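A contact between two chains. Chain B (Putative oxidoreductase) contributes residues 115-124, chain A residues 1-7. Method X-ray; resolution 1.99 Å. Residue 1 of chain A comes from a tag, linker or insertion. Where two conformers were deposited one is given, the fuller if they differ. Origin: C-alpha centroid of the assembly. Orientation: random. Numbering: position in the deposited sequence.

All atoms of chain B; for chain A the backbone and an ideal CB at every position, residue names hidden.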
# COMPACT_ATOMS: atom_id res chain seq x y z
N GLN B 115 -5.20 3.36 2.84
CA GLN B 115 -4.75 4.76 2.84
C GLN B 115 -5.81 5.73 2.37
O GLN B 115 -5.90 6.83 2.91
CB GLN B 115 -3.47 4.91 2.03
CG GLN B 115 -2.88 6.30 2.05
CD GLN B 115 -2.65 6.86 3.44
OE1 GLN B 115 -2.52 6.13 4.44
NE2 GLN B 115 -2.53 8.17 3.51
N THR B 116 -6.59 5.35 1.35
CA THR B 116 -7.72 6.18 0.87
C THR B 116 -8.70 6.34 2.02
O THR B 116 -9.19 7.47 2.29
CB THR B 116 -8.44 5.51 -0.34
OG1 THR B 116 -7.47 5.16 -1.33
CG2 THR B 116 -9.52 6.42 -0.94
N PHE B 117 -8.96 5.24 2.74
CA PHE B 117 -9.85 5.33 3.91
C PHE B 117 -9.34 6.34 4.92
O PHE B 117 -10.08 7.17 5.48
CB PHE B 117 -10.03 3.98 4.61
CG PHE B 117 -10.73 4.12 5.92
CD1 PHE B 117 -12.10 4.18 5.97
CD2 PHE B 117 -10.01 4.28 7.10
CE1 PHE B 117 -12.74 4.37 7.16
CE2 PHE B 117 -10.64 4.46 8.28
CZ PHE B 117 -12.03 4.53 8.32
N CYS B 118 -8.05 6.25 5.19
CA CYS B 118 -7.43 7.08 6.20
C CYS B 118 -7.50 8.54 5.83
O CYS B 118 -7.73 9.41 6.71
CB CYS B 118 -6.00 6.60 6.46
SG CYS B 118 -5.89 5.02 7.36
N THR B 119 -7.29 8.80 4.55
CA THR B 119 -7.31 10.15 3.99
C THR B 119 -8.72 10.68 4.10
O THR B 119 -8.93 11.80 4.56
CB THR B 119 -6.78 10.17 2.52
OG1 THR B 119 -5.44 9.64 2.48
CG2 THR B 119 -6.82 11.60 1.90
N LEU B 120 -9.69 9.85 3.75
CA LEU B 120 -11.11 10.26 3.84
C LEU B 120 -11.55 10.40 5.30
O LEU B 120 -12.24 11.35 5.60
CB LEU B 120 -12.01 9.28 3.10
CG LEU B 120 -11.81 9.16 1.59
CD1 LEU B 120 -12.45 7.87 1.14
CD2 LEU B 120 -12.33 10.37 0.86
N ALA B 121 -11.14 9.47 6.18
CA ALA B 121 -11.44 9.54 7.63
C ALA B 121 -10.93 10.85 8.22
O ALA B 121 -11.65 11.52 8.97
CB ALA B 121 -10.84 8.38 8.40
N GLU B 122 -9.68 11.20 7.89
CA GLU B 122 -9.09 12.46 8.35
C GLU B 122 -9.83 13.65 7.78
O GLU B 122 -10.12 14.58 8.53
CB GLU B 122 -7.57 12.55 8.13
CG GLU B 122 -6.81 11.64 9.09
CD GLU B 122 -5.36 11.42 8.72
OE1 GLU B 122 -4.95 11.78 7.62
OE2 GLU B 122 -4.64 10.92 9.58
N GLU B 123 -10.17 13.63 6.49
CA GLU B 123 -10.94 14.73 5.91
C GLU B 123 -12.27 14.87 6.69
O GLU B 123 -12.76 15.98 6.88
CB GLU B 123 -11.18 14.55 4.40
CG GLU B 123 -11.40 15.89 3.62
CD GLU B 123 -10.10 16.66 3.30
OE1 GLU B 123 -9.00 16.11 3.54
OE2 GLU B 123 -10.17 17.80 2.77
N ALA B 124 -12.82 13.75 7.18
CA ALA B 124 -14.06 13.79 7.99
C ALA B 124 -13.90 14.20 9.49
O ALA B 124 -14.87 14.17 10.24
CB ALA B 124 -14.81 12.46 7.91
N UNK A 1 -14.44 17.91 -0.13
CA UNK A 1 -14.37 17.64 -1.59
C UNK A 1 -13.64 16.36 -1.96
O UNK A 1 -13.94 15.77 -3.00
CB UNK A 1 -13.68 18.81 -2.30
N UNK A 2 -12.70 15.91 -1.13
CA UNK A 2 -11.90 14.68 -1.44
C UNK A 2 -12.78 13.43 -1.51
O UNK A 2 -12.49 12.50 -2.28
CB UNK A 2 -10.81 14.47 -0.38
N UNK A 3 -13.86 13.42 -0.73
CA UNK A 3 -14.76 12.27 -0.77
C UNK A 3 -15.59 12.20 -2.05
O UNK A 3 -15.76 11.14 -2.62
CB UNK A 3 -15.70 12.31 0.44
N UNK A 4 -16.09 13.34 -2.50
CA UNK A 4 -16.87 13.37 -3.74
C UNK A 4 -15.90 13.06 -4.88
O UNK A 4 -16.23 12.32 -5.79
CB UNK A 4 -17.56 14.72 -3.94
N UNK A 5 -14.68 13.58 -4.79
CA UNK A 5 -13.65 13.27 -5.77
C UNK A 5 -13.36 11.78 -5.81
O UNK A 5 -13.27 11.22 -6.90
CB UNK A 5 -12.37 14.05 -5.46
N UNK A 6 -13.22 11.15 -4.64
CA UNK A 6 -12.95 9.71 -4.62
C UNK A 6 -14.17 8.92 -5.09
O UNK A 6 -14.04 7.95 -5.83
CB UNK A 6 -12.54 9.26 -3.21
N UNK A 7 -15.36 9.34 -4.69
CA UNK A 7 -16.59 8.64 -5.06
C UNK A 7 -16.70 8.54 -6.58
O UNK A 7 -17.12 7.52 -7.12
CB UNK A 7 -17.81 9.35 -4.48

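Position 1 is the first residue of the stretch, and its CA-to-CB direction points away from chain B; no atom of the other stretch lies within 5.5 Å of the ideal CB. Chain B therefore sets no requirement here. The residue is G1(A), left by the expression tag, whose carbonyl O accepts the backbone bond from position 5 (N to O, 2.9 Å).

Position 2 points toward chain B. Its ideal CB is 4.3 Å from CG of E123(B), 4.5 Å from CD2 of L120(B) and 5.4 Å from CG2 of T119(B), so the surroundings are methyl and methylene groups with a carboxylate farther along. A long, flexible apolar chain would suit, and so would a lysine or arginine able to reach the carboxylate. The deposited residue is M2(A), a selenomethionine. Its SE lies 3.8 Å from CG2 of T119(B), and its CE lies 3.4 Å from OE2 of E123(B), a contact rather than a hydrogen bond. Both chi1 (-146°) and chi2 (145°) fall between the usual wells.

Position 3 leaves sideways, yet its ideal CB is 3.9 Å from CD2 of L120(B). Many side chains could start here, preferably apolar near the backbone. M3(A), also selenomethionine, packs its CB 3.8 Å from CD2 of L120(B); that same CD2 is 3.5 Å from CA of M3(A), so the leucine methyl rests against the helix backbone itself. The chain then extends with chi1 and chi2 both t.

Position 4 points away and position 5 sideways, neither ideal CB having the chain B stretch within 5.5 Å. Polar residues fit both. They are D4(A), whose side chain makes no contact with the chain B stretch, and T5(A), with OG1 2.8 Å from O of G1(A).

Position 6 lies one turn after position 3 and points toward chain B. The ideal CB is 4.2 Å from CD2 of L120(B) and 4.7 Å from CG2 of T116(B): two methyl groups and no charge. Valine, isoleucine, leucine or alanine would be reasonable, with a branched chain able to meet both methyls. V6(A) does so at chi1 180°, CG1 lying 3.8 Å from CG2 of T116(B) and CG2 4.0 Å from CD2 of L120(B).

Position 7 turns sideways into space free of the chain B stretch, allowing a long polar chain. K7(A) is extended from chi2 onward, and its NZ is hydrogen-bonded elsewhere in the structure.

No hydrogen bond crosses between the stretches; the helices run 148° apart in direction, joined by apolar packing centred on L120(B).

Chain A, residues 1-7: GMMDTVK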
# COMPACT_ATOMS: atom_id res chain seq x y z
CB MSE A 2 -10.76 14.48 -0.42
CG MSE A 2 -9.51 13.88 -0.98
SE MSE A 2 -7.91 14.63 -0.09
CE MSE A 2 -8.42 16.61 0.17
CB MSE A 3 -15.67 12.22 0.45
CG MSE A 3 -16.38 10.91 0.46
SE MSE A 3 -16.82 10.36 2.17
CE MSE A 3 -18.17 11.86 2.39
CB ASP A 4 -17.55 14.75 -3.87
CG ASP A 4 -18.09 15.26 -2.51
OD1 ASP A 4 -18.83 14.51 -1.80
OD2 ASP A 4 -17.72 16.39 -2.13
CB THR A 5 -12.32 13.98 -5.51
OG1 THR A 5 -12.56 15.38 -5.45
CG2 THR A 5 -11.31 13.69 -6.64
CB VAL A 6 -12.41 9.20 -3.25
CG1 VAL A 6 -12.15 7.70 -3.31
CG2 VAL A 6 -11.11 9.89 -2.93
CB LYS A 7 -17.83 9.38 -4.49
CG LYS A 7 -18.07 9.15 -2.99
CD LYS A 7 -19.29 9.88 -2.37
CE LYS A 7 -19.57 9.34 -0.94
NZ LYS A 7 -20.84 9.84 -0.30
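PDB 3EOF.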